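Local structure of MW1564 protein (Staphylococcus aureus, 3NTV) at residues A[141-151]-A[165-176]; A[56-66]-A[219-227]. The protein is a putative caffeoyl-CoA O-methyltransferase, which probably transfers a methyl group from S-adenosylmethionine to a hydroxyl group of its substrate. All blocks are in the same frame, centred on the assembly; numbering follows the deposited sequence.

Both contacts are mostly buried and meet on one sheet. Contact 1 joins two neighbouring strands of that sheet, 143-149 and 170-175. Contact 2 lays helix 57-70 over the sheet at strand 225-230 and the turn before it. Strands 170-175 and 225-230 are neighbours, and the carbonyl of Thr174 probably accepts a hydrogen bond from the backbone N of Ala226. Ile173 of contact 1 touches Ile63, Leu225 and Ile227 of contact 2. Contact 1 is held chiefly by backbone bonds. Contact 2 relies on buried leucine and isoleucine packing, with three aspartates, a threonine and waters at its partly exposed end. Both reach the second subunit.

Contact 1: residues A[141-151]-A[165-176]; sequences KVYDMIFIDAA and LLKHQGLVITDN
Met145 and Phe147 lie against Leu171 and Ile173 on one face of two parallel strands. The selenomethionine bends at its last torsion (chi3 -83°), and its CE rests 3.9 Å from both Leu171 CD1 and Ile173 CG1. The Phe147 ring turns an edge to the second strand: CD1 is 3.4 Å from Ile173 O, near the ring plane. On the other face Ile148 CD1 meets Val172 CG1. Ile146 CD1 reaches Leu166 CB of strand 166-167. Past the strand end Thr174 CG2 packs on Ala150 CB. Ile148 N bonds to Ile173 O at 2.9 Å. Ile146 N bonds to Leu171 O, and Ile173 N to Ile146 O. Asp144 OD1 and Lys167 NZ form a salt bridge (3.2 Å) whose hydrogen bond is weak, while Asp144 OD2 accepts from Lys73 N and Asn74 N. At the far end Asp149 OD1 accepts from Ala151 N in an Asx turn. Asn176 ND2 adds a weak bond to Asp149 OD1 (3.4 Å), and Asn176 OD1 is held by His180 N. Helix 57-70 covers the Met145 face. Helix 155-162 links the strands in a Rossmann-fold beta-alpha-beta crossover. As in metal-dependent relatives, Asp149, Asp175 and Asn176 probably mark the metal site.

Contact 2: residues A[56-66]-A[219-227]; sequences DRLTLDLIKQL and LNIDDGLAI
Asp222 and Thr59 meet where the turn 221-224 faces the start of helix 57-70. Asp222 CB sits 3.4 Å from Thr59 OG1. Asp222 CG passes 3.3 Å from Asp56 CB; the two side chains run antiparallel, their carboxylate planes 35° apart. At the tip, Asp222 OD2 is gripped twice. Thr59 OG1 donates a short bond of 2.6 Å to the anti lone pair of Asp222 OD2, and Thr59 N adds a weak, bent one. The hydroxyl is brought there by chi1 of -71°, which sets OG1 beside its own backbone N. The other oxygen, Asp222 OD1, accepts from a water that also takes the N-H of Leu58. A second water donates to Thr59 OG1 and accepts from Asp223 N. Nearby, a third water donates to Asp56 OD2 and, weakly, to Asp223 OD1, which also has a weak bond with His180 ND1. Further along the helix the contact is apolar. Leu62 CD2 meets Leu219 CD1 tip to tip at 3.5 Å, and the Leu62 side chain lies aslant that of Leu225, CD2 to CD2. Leu66 CD1 likewise meets Ile227 CD1 at 3.7 Å. In the dimer, Ile221 packs on Ile221 of the second subunit. Asp222 thus ties the turn to the first turn of the helix, whose positive end would probably stabilise its charge. The 3.0 Å approach of Asp56 OD2 and Asp223 OD2 suggests that a proton may lie between these two.

Contact 1: residues A[141-151]-A[165-176]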
loop_
_atom_site.group_PDB
_atom_site.type_symbol
_atom_site.label_atom_id
_atom_site.label_comp_id
_atom_site.label_asym_id
_atom_site.label_seq_id
_atom_site.Cartn_x
_atom_site.Cartn_y
_atom_site.Cartn_z
ATOM N N LYS A 141 10.100 -14.524 20.967
ATOM C CA LYS A 141 10.389 -14.425 19.543
ATOM C C LYS A 141 10.794 -13.024 19.186
ATOM O O LYS A 141 10.454 -12.067 19.901
ATOM C CB LYS A 141 9.111 -14.744 18.735
ATOM C CG LYS A 141 8.704 -16.202 18.769
ATOM C CD LYS A 141 7.292 -16.384 18.270
ATOM C CE LYS A 141 6.752 -17.754 18.600
ATOM N NZ LYS A 141 7.469 -18.836 17.871
ATOM N N VAL A 142 11.471 -12.904 18.029
ATOM C CA VAL A 142 11.791 -11.629 17.383
ATOM C C VAL A 142 10.740 -11.568 16.245
ATOM O O VAL A 142 10.605 -12.517 15.462
ATOM C CB VAL A 142 13.246 -11.555 16.834
ATOM C CG1 VAL A 142 13.459 -10.287 16.003
ATOM C CG2 VAL A 142 14.255 -11.602 17.983
ATOM N N TYR A 143 9.963 -10.495 16.222
ATOM C CA TYR A 143 8.901 -10.352 15.209
ATOM C C TYR A 143 9.365 -9.577 13.986
ATOM O O TYR A 143 10.264 -8.737 14.068
ATOM C CB TYR A 143 7.645 -9.701 15.825
ATOM C CG TYR A 143 7.049 -10.548 16.927
ATOM C CD1 TYR A 143 6.189 -11.609 16.634
ATOM C CD2 TYR A 143 7.390 -10.329 18.259
ATOM C CE1 TYR A 143 5.731 -12.467 17.639
ATOM C CE2 TYR A 143 6.910 -11.159 19.274
ATOM C CZ TYR A 143 6.098 -12.238 18.957
ATOM O OH TYR A 143 5.618 -13.042 19.965
ATOM N N ASP A 144 8.770 -9.916 12.829
ATOM C CA ASP A 144 9.035 -9.254 11.551
ATOM C C ASP A 144 7.991 -8.179 11.260
ATOM O O ASP A 144 8.249 -7.295 10.447
ATOM C CB ASP A 144 9.006 -10.279 10.426
ATOM C CG ASP A 144 9.999 -11.404 10.635
ATOM O OD1 ASP A 144 11.133 -11.116 11.089
ATOM O OD2 ASP A 144 9.624 -12.572 10.410
HETATM N N MSE A 145 6.833 -8.250 11.936
HETATM C CA MSE A 145 5.711 -7.313 11.755
HETATM C C MSE A 145 4.883 -7.265 13.047
HETATM O O MSE A 145 4.669 -8.295 13.697
HETATM C CB MSE A 145 4.811 -7.794 10.570
HETATM C CG MSE A 145 3.524 -6.988 10.387
HETATM SE SE MSE A 145 2.428 -7.817 8.997
HETATM C CE MSE A 145 3.288 -7.027 7.455
ATOM N N ILE A 146 4.440 -6.048 13.399
ATOM C CA ILE A 146 3.524 -5.792 14.501
ATOM C C ILE A 146 2.285 -5.151 13.854
ATOM O O ILE A 146 2.414 -4.213 13.053
ATOM C CB ILE A 146 4.158 -4.919 15.616
ATOM C CG1 ILE A 146 5.344 -5.680 16.282
ATOM C CG2 ILE A 146 3.079 -4.559 16.672
ATOM C CD1 ILE A 146 6.163 -4.898 17.318
ATOM N N PHE A 147 1.097 -5.636 14.218
ATOM C CA PHE A 147 -0.165 -5.101 13.673
ATOM C C PHE A 147 -1.008 -4.522 14.789
ATOM O O PHE A 147 -1.386 -5.234 15.716
ATOM C CB PHE A 147 -0.888 -6.211 12.901
ATOM C CG PHE A 147 -2.155 -5.841 12.152
ATOM C CD1 PHE A 147 -2.303 -4.580 11.578
ATOM C CD2 PHE A 147 -3.144 -6.789 11.924
ATOM C CE1 PHE A 147 -3.451 -4.250 10.843
ATOM C CE2 PHE A 147 -4.284 -6.466 11.170
ATOM C CZ PHE A 147 -4.423 -5.198 10.631
ATOM N N ILE A 148 -1.230 -3.204 14.749
ATOM C CA ILE A 148 -1.971 -2.466 15.793
ATOM C C ILE A 148 -3.136 -1.663 15.194
ATOM O O ILE A 148 -3.093 -1.295 14.026
ATOM C CB ILE A 148 -0.953 -1.490 16.482
ATOM C CG1 ILE A 148 0.132 -2.248 17.254
ATOM C CG2 ILE A 148 -1.626 -0.472 17.423
ATOM C CD1 ILE A 148 1.418 -1.292 17.525
ATOM N N ASP A 149 -4.160 -1.372 16.008
ATOM C CA ASP A 149 -5.265 -0.490 15.643
ATOM C C ASP A 149 -5.031 0.804 16.437
ATOM O O ASP A 149 -4.941 0.754 17.667
ATOM C CB ASP A 149 -6.601 -1.139 15.984
ATOM C CG ASP A 149 -7.865 -0.355 15.657
ATOM O OD1 ASP A 149 -7.891 0.872 15.909
ATOM O OD2 ASP A 149 -8.852 -0.980 15.219
ATOM N N ALA A 150 -4.895 1.961 15.746
ATOM C CA ALA A 150 -4.601 3.238 16.428
ATOM C C ALA A 150 -5.637 3.634 17.481
ATOM O O ALA A 150 -5.315 4.380 18.403
ATOM C CB ALA A 150 -4.491 4.357 15.414
ATOM N N ALA A 151 -6.869 3.187 17.309
ATOM C CA ALA A 151 -7.966 3.572 18.201
ATOM C C ALA A 151 -8.200 2.620 19.378
ATOM O O ALA A 151 -8.956 2.970 20.286
ATOM C CB ALA A 151 -9.239 3.710 17.393
ATOM N N LEU A 165 10.727 -5.761 20.444
ATOM C CA LEU A 165 10.727 -7.148 19.959
ATOM C C LEU A 165 10.699 -7.224 18.427
ATOM O O LEU A 165 10.647 -8.326 17.880
ATOM C CB LEU A 165 9.505 -7.903 20.487
ATOM C CG LEU A 165 9.306 -7.935 21.992
ATOM C CD1 LEU A 165 8.043 -8.672 22.315
ATOM C CD2 LEU A 165 10.491 -8.615 22.669
ATOM N N LEU A 166 10.629 -6.077 17.753
ATOM C CA LEU A 166 10.586 -6.036 16.288
ATOM C C LEU A 166 12.010 -5.922 15.727
ATOM O O LEU A 166 12.797 -5.074 16.164
ATOM C CB LEU A 166 9.739 -4.820 15.864
ATOM C CG LEU A 166 9.510 -4.609 14.361
ATOM C CD1 LEU A 166 8.655 -5.751 13.777
ATOM C CD2 LEU A 166 8.835 -3.264 14.119
ATOM N N LYS A 167 12.326 -6.744 14.735
ATOM C CA LYS A 167 13.661 -6.702 14.146
ATOM C C LYS A 167 13.904 -5.413 13.403
ATOM O O LYS A 167 12.949 -4.729 12.997
ATOM C CB LYS A 167 13.895 -7.888 13.211
ATOM C CG LYS A 167 13.037 -7.873 11.952
ATOM C CD LYS A 167 13.535 -8.875 10.955
ATOM C CE LYS A 167 12.753 -8.760 9.672
ATOM N NZ LYS A 167 13.041 -9.922 8.782
ATOM N N HIS A 168 15.199 -5.091 13.195
ATOM C CA HIS A 168 15.625 -3.963 12.379
ATOM C C HIS A 168 15.075 -4.242 10.960
ATOM O O HIS A 168 15.137 -5.386 10.479
ATOM C CB HIS A 168 17.164 -3.885 12.359
ATOM C CG HIS A 168 17.715 -2.908 11.364
ATOM N ND1 HIS A 168 18.437 -3.330 10.256
ATOM C CD2 HIS A 168 17.625 -1.556 11.336
ATOM C CE1 HIS A 168 18.760 -2.228 9.597
ATOM N NE2 HIS A 168 18.288 -1.137 10.202
ATOM N N GLN A 169 14.482 -3.207 10.337
ATOM C CA GLN A 169 13.814 -3.291 9.024
ATOM C C GLN A 169 12.453 -4.004 9.098
ATOM O O GLN A 169 11.793 -4.171 8.080
ATOM C CB GLN A 169 14.721 -3.821 7.894
ATOM C CG GLN A 169 15.876 -2.879 7.596
ATOM C CD GLN A 169 16.674 -3.318 6.404
ATOM O OE1 GLN A 169 17.337 -4.361 6.417
ATOM N NE2 GLN A 169 16.658 -2.504 5.360
ATOM N N GLY A 170 12.022 -4.362 10.314
ATOM C CA GLY A 170 10.696 -4.928 10.551
ATOM C C GLY A 170 9.635 -3.856 10.329
ATOM O O GLY A 170 9.947 -2.659 10.260
ATOM N N LEU A 171 8.363 -4.263 10.253
ATOM C CA LEU A 171 7.269 -3.334 10.004
ATOM C C LEU A 171 6.290 -3.196 11.142
ATOM O O LEU A 171 5.896 -4.195 11.739
ATOM C CB LEU A 171 6.429 -3.820 8.781
ATOM C CG LEU A 171 7.163 -4.148 7.488
ATOM C CD1 LEU A 171 6.173 -4.687 6.437
ATOM C CD2 LEU A 171 7.879 -2.908 6.939
ATOM N N VAL A 172 5.787 -1.964 11.352
ATOM C CA VAL A 172 4.639 -1.722 12.227
ATOM C C VAL A 172 3.529 -1.296 11.267
ATOM O O VAL A 172 3.683 -0.293 10.535
ATOM C CB VAL A 172 4.813 -0.675 13.346
ATOM C CG1 VAL A 172 3.536 -0.598 14.213
ATOM C CG2 VAL A 172 6.014 -1.008 14.213
ATOM N N ILE A 173 2.438 -2.069 11.250
ATOM C CA ILE A 173 1.270 -1.753 10.430
ATOM C C ILE A 173 0.189 -1.232 11.384
ATOM O O ILE A 173 -0.232 -1.952 12.303
ATOM C CB ILE A 173 0.757 -2.994 9.644
ATOM C CG1 ILE A 173 1.875 -3.638 8.757
ATOM C CG2 ILE A 173 -0.486 -2.612 8.821
ATOM C CD1 ILE A 173 2.589 -2.697 7.862
ATOM N N THR A 174 -0.224 0.026 11.206
ATOM C CA THR A 174 -1.270 0.592 12.069
ATOM C C THR A 174 -2.542 0.781 11.263
ATOM O O THR A 174 -2.561 1.558 10.295
ATOM C CB THR A 174 -0.867 1.924 12.746
ATOM O OG1 THR A 174 0.423 1.832 13.357
ATOM C CG2 THR A 174 -1.882 2.342 13.799
ATOM N N ASP A 175 -3.613 0.106 11.693
ATOM C CA ASP A 175 -4.925 0.264 11.079
ATOM C C ASP A 175 -5.688 1.388 11.769
ATOM O O ASP A 175 -5.357 1.762 12.898
ATOM C CB ASP A 175 -5.734 -1.045 11.171
ATOM C CG ASP A 175 -6.875 -1.159 10.174
ATOM O OD1 ASP A 175 -6.975 -0.288 9.270
ATOM O OD2 ASP A 175 -7.688 -2.088 10.316
ATOM N N ASN A 176 -6.722 1.904 11.089
ATOM C CA ASN A 176 -7.647 2.874 11.647
ATOM C C ASN A 176 -7.029 4.217 11.998
ATOM O O ASN A 176 -7.472 4.876 12.936
ATOM C CB ASN A 176 -8.399 2.237 12.828
ATOM C CG ASN A 176 -9.807 2.719 13.028
ATOM O OD1 ASN A 176 -10.434 3.324 12.145
ATOM N ND2 ASN A 176 -10.312 2.463 14.210
#

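Contact 2: residues A[56-66]-A[219-227]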
loop_
_atom_site.group_PDB
_atom_site.type_symbol
_atom_site.label_atom_id
_atom_site.label_comp_id
_atom_site.label_asym_id
_atom_site.label_seq_id
_atom_site.Cartn_x
_atom_site.Cartn_y
_atom_site.Cartn_z
ATOM N N ASP A 56 -10.667 -4.651 6.952
ATOM C CA ASP A 56 -11.233 -4.500 5.618
ATOM C C ASP A 56 -10.462 -5.288 4.569
ATOM O O ASP A 56 -9.249 -5.493 4.691
ATOM C CB ASP A 56 -11.387 -3.040 5.233
ATOM C CG ASP A 56 -12.447 -2.345 6.063
ATOM O OD1 ASP A 56 -13.637 -2.703 5.927
ATOM O OD2 ASP A 56 -12.083 -1.513 6.907
ATOM N N ARG A 57 -11.181 -5.771 3.554
ATOM C CA ARG A 57 -10.601 -6.598 2.514
ATOM C C ARG A 57 -9.386 -6.008 1.793
ATOM O O ARG A 57 -8.379 -6.700 1.646
ATOM C CB ARG A 57 -11.670 -7.035 1.498
ATOM C CG ARG A 57 -11.121 -7.964 0.411
ATOM C CD ARG A 57 -10.679 -9.321 0.979
ATOM N NE ARG A 57 -10.026 -10.150 -0.034
ATOM C CZ ARG A 57 -10.657 -10.993 -0.841
ATOM N NH1 ARG A 57 -11.977 -11.126 -0.773
ATOM N NH2 ARG A 57 -9.979 -11.688 -1.741
ATOM N N LEU A 58 -9.489 -4.765 1.302
ATOM C CA LEU A 58 -8.357 -4.210 0.550
ATOM C C LEU A 58 -7.158 -3.962 1.451
ATOM O O LEU A 58 -6.019 -4.178 1.036
ATOM C CB LEU A 58 -8.762 -2.950 -0.243
ATOM C CG LEU A 58 -9.850 -3.198 -1.315
ATOM C CD1 LEU A 58 -10.192 -1.909 -2.045
ATOM C CD2 LEU A 58 -9.423 -4.265 -2.331
ATOM N N THR A 59 -7.419 -3.566 2.700
ATOM C CA THR A 59 -6.335 -3.371 3.698
ATOM C C THR A 59 -5.649 -4.722 3.955
ATOM O O THR A 59 -4.420 -4.815 3.946
ATOM C CB THR A 59 -6.954 -2.863 5.016
ATOM O OG1 THR A 59 -7.375 -1.502 4.794
ATOM C CG2 THR A 59 -5.964 -2.921 6.183
ATOM N N LEU A 60 -6.443 -5.763 4.196
ATOM C CA LEU A 60 -5.891 -7.097 4.435
ATOM C C LEU A 60 -5.061 -7.558 3.260
ATOM O O LEU A 60 -3.963 -8.053 3.457
ATOM C CB LEU A 60 -7.022 -8.101 4.703
ATOM C CG LEU A 60 -6.544 -9.531 4.822
ATOM C CD1 LEU A 60 -6.091 -9.830 6.243
ATOM C CD2 LEU A 60 -7.587 -10.480 4.292
ATOM N N ASP A 61 -5.563 -7.388 2.027
ATOM C CA ASP A 61 -4.813 -7.861 0.869
ATOM C C ASP A 61 -3.501 -7.112 0.616
ATOM O O ASP A 61 -2.522 -7.717 0.182
ATOM C CB ASP A 61 -5.719 -7.972 -0.350
ATOM C CG ASP A 61 -6.712 -9.128 -0.243
ATOM O OD1 ASP A 61 -6.518 -10.017 0.634
ATOM O OD2 ASP A 61 -7.647 -9.171 -1.050
ATOM N N LEU A 62 -3.452 -5.840 1.003
ATOM C CA LEU A 62 -2.206 -5.094 0.959
ATOM C C LEU A 62 -1.215 -5.665 1.990
ATOM O O LEU A 62 -0.043 -5.870 1.659
ATOM C CB LEU A 62 -2.430 -3.595 1.243
ATOM C CG LEU A 62 -1.140 -2.756 1.432
ATOM C CD1 LEU A 62 -0.245 -2.777 0.165
ATOM C CD2 LEU A 62 -1.508 -1.300 1.706
ATOM N N ILE A 63 -1.688 -5.927 3.220
ATOM C CA ILE A 63 -0.804 -6.454 4.289
ATOM C C ILE A 63 -0.254 -7.829 3.886
ATOM O O ILE A 63 0.927 -8.098 4.089
ATOM C CB ILE A 63 -1.525 -6.491 5.654
ATOM C CG1 ILE A 63 -1.910 -5.052 6.123
ATOM C CG2 ILE A 63 -0.602 -7.139 6.701
ATOM C CD1 ILE A 63 -2.947 -5.070 7.287
ATOM N N LYS A 64 -1.097 -8.680 3.259
ATOM C CA LYS A 64 -0.667 -9.992 2.771
ATOM C C LYS A 64 0.467 -9.793 1.741
ATOM O O LYS A 64 1.430 -10.542 1.751
ATOM C CB LYS A 64 -1.850 -10.742 2.159
ATOM C CG LYS A 64 -2.871 -11.149 3.230
ATOM C CD LYS A 64 -4.009 -11.983 2.672
ATOM C CE LYS A 64 -3.637 -13.412 2.343
ATOM N NZ LYS A 64 -4.855 -14.158 1.896
ATOM N N GLN A 65 0.358 -8.763 0.864
ATOM C CA GLN A 65 1.385 -8.465 -0.122
ATOM C C GLN A 65 2.688 -8.024 0.574
ATOM O O GLN A 65 3.769 -8.406 0.152
ATOM C CB GLN A 65 0.870 -7.390 -1.105
ATOM C CG GLN A 65 1.646 -7.321 -2.404
ATOM C CD GLN A 65 1.120 -8.253 -3.482
ATOM O OE1 GLN A 65 0.746 -7.821 -4.572
ATOM N NE2 GLN A 65 1.113 -9.551 -3.228
ATOM N N LEU A 66 2.571 -7.236 1.661
ATOM C CA LEU A 66 3.744 -6.772 2.419
ATOM C C LEU A 66 4.441 -7.971 3.069
ATOM O O LEU A 66 5.665 -8.023 3.087
ATOM C CB LEU A 66 3.317 -5.747 3.490
ATOM C CG LEU A 66 2.684 -4.446 2.962
ATOM C CD1 LEU A 66 2.237 -3.545 4.102
ATOM C CD2 LEU A 66 3.619 -3.715 2.078
ATOM N N LEU A 219 -2.002 5.959 4.241
ATOM C CA LEU A 219 -2.864 5.686 3.093
ATOM C C LEU A 219 -4.309 5.917 3.448
ATOM O O LEU A 219 -4.750 5.452 4.506
ATOM C CB LEU A 219 -2.732 4.198 2.673
ATOM C CG LEU A 219 -1.362 3.691 2.226
ATOM C CD1 LEU A 219 -1.433 2.211 1.907
ATOM C CD2 LEU A 219 -0.871 4.442 0.994
ATOM N N ASN A 220 -5.081 6.574 2.557
ATOM C CA ASN A 220 -6.519 6.738 2.811
ATOM C C ASN A 220 -7.294 5.660 2.068
ATOM O O ASN A 220 -7.941 5.896 1.031
ATOM C CB ASN A 220 -7.041 8.153 2.512
ATOM C CG ASN A 220 -6.818 8.599 1.098
ATOM O OD1 ASN A 220 -5.817 8.249 0.469
ATOM N ND2 ASN A 220 -7.773 9.340 0.560
ATOM N N ILE A 221 -7.141 4.448 2.562
ATOM C CA ILE A 221 -7.850 3.270 2.093
ATOM C C ILE A 221 -8.617 2.782 3.291
ATOM O O ILE A 221 -8.082 2.800 4.404
ATOM C CB ILE A 221 -6.942 2.140 1.524
ATOM C CG1 ILE A 221 -5.826 1.668 2.500
ATOM C CG2 ILE A 221 -6.422 2.504 0.143
ATOM C CD1 ILE A 221 -5.387 0.180 2.278
ATOM N N ASP A 222 -9.887 2.388 3.083
ATOM C CA ASP A 222 -10.709 1.811 4.151
ATOM C C ASP A 222 -10.735 2.742 5.390
ATOM O O ASP A 222 -11.103 3.907 5.249
ATOM C CB ASP A 222 -10.189 0.374 4.465
ATOM C CG ASP A 222 -10.294 -0.590 3.291
ATOM O OD1 ASP A 222 -11.309 -0.530 2.556
ATOM O OD2 ASP A 222 -9.398 -1.445 3.145
ATOM N N ASP A 223 -10.277 2.269 6.557
ATOM C CA ASP A 223 -10.255 3.060 7.793
ATOM C C ASP A 223 -8.986 3.878 7.973
ATOM O O ASP A 223 -8.814 4.492 9.028
ATOM C CB ASP A 223 -10.403 2.100 8.982
ATOM C CG ASP A 223 -11.738 1.405 9.039
ATOM O OD1 ASP A 223 -12.755 2.065 8.754
ATOM O OD2 ASP A 223 -11.762 0.198 9.373
ATOM N N GLY A 224 -8.096 3.840 6.982
ATOM C CA GLY A 224 -6.807 4.520 7.050
ATOM C C GLY A 224 -5.742 3.532 7.506
ATOM O O GLY A 224 -5.982 2.754 8.437
ATOM N N LEU A 225 -4.576 3.520 6.839
ATOM C CA LEU A 225 -3.503 2.591 7.179
ATOM C C LEU A 225 -2.160 3.300 7.207
ATOM O O LEU A 225 -1.919 4.171 6.371
ATOM C CB LEU A 225 -3.473 1.447 6.124
ATOM C CG LEU A 225 -2.601 0.219 6.464
ATOM C CD1 LEU A 225 -3.204 -0.577 7.616
ATOM C CD2 LEU A 225 -2.458 -0.697 5.257
ATOM N N ALA A 226 -1.319 2.981 8.180
ATOM C CA ALA A 226 0.043 3.500 8.199
ATOM C C ALA A 226 0.980 2.320 8.152
ATOM O O ALA A 226 0.674 1.242 8.709
ATOM C CB ALA A 226 0.323 4.347 9.422
ATOM N N ILE A 227 2.107 2.512 7.462
ATOM C CA ILE A 227 3.156 1.518 7.354
ATOM C C ILE A 227 4.420 2.177 7.855
ATOM O O ILE A 227 4.825 3.215 7.297
ATOM C CB ILE A 227 3.340 1.011 5.910
ATOM C CG1 ILE A 227 2.053 0.342 5.371
ATOM C CG2 ILE A 227 4.584 0.088 5.781
ATOM C CD1 ILE A 227 2.130 0.188 3.787
HETATM O O HOH W 1 -13.740 0.740 6.262
HETATM O O HOH W 2 -11.793 -3.068 1.543
HETATM O O HOH W 3 -8.268 -0.097 7.002
#